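Local coordinates for hypothetical protein Atu2327 (Agrobacterium tumefaciens str., PDB 2O8I), which probably decarboxylates 2-oxo-4-hydroxy-4-carboxy-5-ureidoimidazoline to allantoin in purine breakdown, at the interface of chains A and B. Numbering follows the deposited sequence. Chains: chain A/B, Hypothetical protein Atu2327.

Contact 1: the interface of chains A and B. Residues chain A 161-163; chain B 94.
The main-chain carbonyl oxygen O of A:Met161, a selenomethionine closing helix 139-161, meets both a bridging water and the proline of the other chain. Water 1 lies 2.7 Å from both A:Met161 O and the carbonyl O of B:Pro94, the first residue of helix 94-111. The angle between the two oxygens at the water is about 106°, compatible with a water donating to both carbonyls; its hydrogens are not seen. The same A:Met161 oxygen rests against the proline ring, 3.4 Å from CB of B:Pro94. Beyond the helix end the chain continues along this ring: CA of A:Leu162 is 4.1 Å from B:Pro94 CG, so the leucine touches with its backbone. A:Pro163 follows with its CD, 3.9 Å from B:Pro94 CG, the two pyrrolidine rings being set obliquely to one another. B:Pro94 buries 56 Å² here, far more than any single residue opposite, as expected of a ring held against three consecutive residues. The site joins the C-terminal end of one subunit's last helix to the start of a helix in its partner, and probably helps hold the two-chain assembly together.

Contact 2: the interface of chains A and B. Residues chain A 69-70, 72-73, 119; chain B 72, 76.
This is an apolar, helix-to-helix interface near the two-fold axis, and it probably forms the central part of the contact in the two-chain assembly. The axis is revealed by A:Ile72 meeting B:Ile72, its own copy: their CG2 methyls are 3.9 Å apart and the two side chains are crossed at about a right angle. In each isoleucine CG2 stands opposite the backbone N (chi1 of CG1 -80°), which turns this short branch, and not the longer CG1 arm, toward the mate. B:Ile72 CG2 also packs on helix 66-74 of chain A, 4.0 Å from CB of A:Lys69; the lysine contributes its chain root, while its aliphatic arm runs on extended beyond CG. B:Leu76, just past the same helix of chain B, buries 75 Å² and uses its two methyls separately. CD1 of B:Leu76 lies 3.6 Å from A:Ala73 CB. It also meets A:Leu70 CD2, the two leucine side chains standing roughly perpendicular. CD2 of B:Leu76 points instead to A:Val119, 3.7 Å from its CG1, with the valine placed obliquely. By symmetry A:Leu76 does the same in chain B, so the patch probably helps set how the two copies of helix 66-74 lie together.

Contact 3: the interface of chains A and B. Residues chain A 71, 94, 97; chain B 160-161.
A:His97 and B:Met161 carry most of the apolar contact, burying 50 and 54 Å² respectively. The selenomethionine lies over one face of the imidazole, its side chain crossing that of the histidine at about a right angle. Its CA is 3.9 Å above the plane of the A:His97 ring, offset toward the rim. Its CG sits almost directly over A:His97 ND1, 3.8 Å away. Both atoms lie over the same face. CG of B:Met161 lies anti to its carbonyl carbon (chi1 -80°), which brings the first part of the chain across the ring. A bend at chi3 (-112°) then carries the terminal methyl CE of B:Met161 away from the imidazole to helix 66-74, where it ends 3.9 Å from CB of A:Ala71. One side chain thereby touches two helices of chain A.

Water 2 joins the main-chain oxygens of A:Pro94 and B:Met161, the symmetry twin of the water-linked helix ends on the other flank. The carbonyl O of B:Ser160 approaches the imidazole too, but from above and not along an N-H direction, so the approach does not count as a hydrogen bond. This mixed apolar and water-bridged flank of the two-fold interface probably helps hold the two copies together. The B:Ser160 oxygen is 3.3 Å from NE2 of A:His97 and about 2.7 Å above the ring plane, on the face that B:Met161 covers.

Contact 1: the interface of chains A and B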
# COMPACT_ATOMS: atom_id res chain seq x y z
N MSE A 161 2.29 4.12 -14.71
CA MSE A 161 1.00 4.66 -15.05
C MSE A 161 0.97 5.51 -16.31
O MSE A 161 -0.10 5.82 -16.81
CB MSE A 161 0.55 5.60 -13.98
CG MSE A 161 -0.03 5.03 -12.75
SE MSE A 161 0.04 6.58 -11.49
CE MSE A 161 1.38 5.95 -10.22
N LEU A 162 2.13 5.96 -16.79
CA LEU A 162 2.19 7.05 -17.77
C LEU A 162 3.28 6.77 -18.79
O LEU A 162 4.21 6.06 -18.46
CB LEU A 162 2.46 8.37 -17.04
CG LEU A 162 1.33 9.01 -16.22
CD1 LEU A 162 1.70 10.30 -15.59
CD2 LEU A 162 0.08 9.22 -17.03
N PRO A 163 3.21 7.34 -20.00
CA PRO A 163 4.42 7.18 -20.82
C PRO A 163 5.51 8.03 -20.18
O PRO A 163 5.19 8.98 -19.44
CB PRO A 163 4.02 7.75 -22.19
CG PRO A 163 2.56 8.03 -22.14
CD PRO A 163 2.20 8.17 -20.68
N PRO B 94 -1.93 3.73 -19.75
CA PRO B 94 -2.25 4.99 -19.04
C PRO B 94 -3.77 5.21 -18.95
O PRO B 94 -4.26 5.50 -17.87
CB PRO B 94 -1.55 6.03 -19.89
CG PRO B 94 -0.34 5.25 -20.42
CD PRO B 94 -0.89 3.93 -20.78
O HOH W 1 -2.56 6.76 -16.22

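Contact 2: the interface of chains A and B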
# COMPACT_ATOMS: atom_id res chain seq x y z
N LYS A 69 4.76 -3.44 1.45
CA LYS A 69 4.81 -3.39 -0.00
C LYS A 69 4.86 -4.81 -0.56
O LYS A 69 4.20 -5.13 -1.55
CB LYS A 69 5.99 -2.56 -0.52
CG LYS A 69 5.95 -1.09 -0.15
CD LYS A 69 7.16 -0.30 -0.74
CE LYS A 69 6.84 1.22 -0.75
NZ LYS A 69 8.01 2.05 -1.24
N LEU A 70 5.64 -5.67 0.09
CA LEU A 70 5.79 -7.05 -0.36
C LEU A 70 4.46 -7.80 -0.31
O LEU A 70 4.11 -8.56 -1.23
CB LEU A 70 6.87 -7.77 0.46
CG LEU A 70 8.27 -7.18 0.21
CD1 LEU A 70 9.26 -7.80 1.15
CD2 LEU A 70 8.74 -7.46 -1.19
N ILE A 72 1.43 -6.40 -0.55
CA ILE A 72 0.61 -5.97 -1.67
C ILE A 72 1.04 -6.64 -2.99
O ILE A 72 0.18 -7.06 -3.76
CB ILE A 72 0.51 -4.44 -1.76
CG1 ILE A 72 -0.53 -3.94 -0.74
CG2 ILE A 72 0.06 -4.03 -3.13
CD1 ILE A 72 -0.10 -2.74 0.10
N ALA A 73 2.35 -6.77 -3.21
CA ALA A 73 2.84 -7.53 -4.36
C ALA A 73 2.35 -9.01 -4.35
O ALA A 73 1.84 -9.51 -5.36
CB ALA A 73 4.35 -7.44 -4.44
N VAL A 119 12.95 -0.15 -4.65
CA VAL A 119 13.25 -1.56 -4.59
C VAL A 119 13.31 -2.20 -6.00
O VAL A 119 13.76 -3.35 -6.13
CB VAL A 119 12.17 -2.19 -3.66
CG1 VAL A 119 11.51 -3.42 -4.25
CG2 VAL A 119 12.68 -2.33 -2.24
N ILE B 72 2.06 0.26 -6.24
CA ILE B 72 3.03 -0.43 -5.42
C ILE B 72 3.67 -1.63 -6.16
O ILE B 72 4.88 -1.82 -6.07
CB ILE B 72 2.47 -0.80 -4.04
CG1 ILE B 72 2.52 0.44 -3.13
CG2 ILE B 72 3.30 -1.88 -3.41
CD1 ILE B 72 1.25 0.72 -2.33
N LEU B 76 8.01 -2.81 -7.82
CA LEU B 76 8.78 -4.02 -7.61
C LEU B 76 8.99 -4.85 -8.87
O LEU B 76 10.07 -5.39 -9.07
CB LEU B 76 8.16 -4.88 -6.49
CG LEU B 76 7.36 -4.33 -5.27
CD1 LEU B 76 7.27 -5.36 -4.12
CD2 LEU B 76 7.85 -3.00 -4.64

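Contact 3: the interface of chains A and B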
# COMPACT_ATOMS: atom_id res chain seq x y z
N ALA A 71 3.69 -7.54 0.74
CA ALA A 71 2.38 -8.15 0.86
C ALA A 71 1.40 -7.67 -0.22
O ALA A 71 0.63 -8.46 -0.77
CB ALA A 71 1.82 -7.93 2.23
N PRO A 94 9.54 -17.09 4.96
CA PRO A 94 8.87 -16.61 6.18
C PRO A 94 9.85 -15.90 7.12
O PRO A 94 9.56 -14.80 7.57
CB PRO A 94 8.30 -17.88 6.77
CG PRO A 94 8.01 -18.71 5.52
CD PRO A 94 9.19 -18.49 4.66
N HIS A 97 11.04 -12.41 5.37
CA HIS A 97 9.96 -11.48 5.67
C HIS A 97 10.06 -10.94 7.10
O HIS A 97 10.02 -9.73 7.32
CB HIS A 97 8.63 -12.16 5.52
CG HIS A 97 8.14 -12.20 4.12
ND1 HIS A 97 7.49 -11.13 3.53
CD2 HIS A 97 8.21 -13.18 3.18
CE1 HIS A 97 7.18 -11.46 2.28
NE2 HIS A 97 7.61 -12.69 2.04
N SER B 160 1.75 -15.27 1.21
CA SER B 160 3.07 -14.91 0.67
C SER B 160 4.15 -14.88 1.77
O SER B 160 5.34 -15.04 1.47
CB SER B 160 3.05 -13.59 -0.11
OG SER B 160 2.70 -12.50 0.73
N MSE B 161 3.73 -14.68 3.01
CA MSE B 161 4.62 -14.52 4.13
C MSE B 161 4.88 -15.79 4.94
O MSE B 161 5.79 -15.80 5.75
CB MSE B 161 4.00 -13.59 5.13
CG MSE B 161 4.08 -12.14 4.87
SE MSE B 161 2.72 -11.41 6.14
CE MSE B 161 1.37 -10.77 4.88
O HOH W 2 6.91 -14.40 7.77

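Measured between the centres of their C-alpha atoms, contact 2 lies about 18 Å from contact 1 and about 11 Å from contact 3, while contacts 1 and 3 are about 29 Å apart. The distances add within rounding, placing the three almost in a row with contact 2 in the middle. Contacts 1 and 3 use the same pair of helix ends, Pro94 of helix 94-111 and Met161 of helix 139-161, with the chains exchanged. Helix 66-74 of chain A serves both contacts 2 and 3. An apolar middle flanked by water-bridged helix ends related by the two-fold axis would suit a stable two-fold pair.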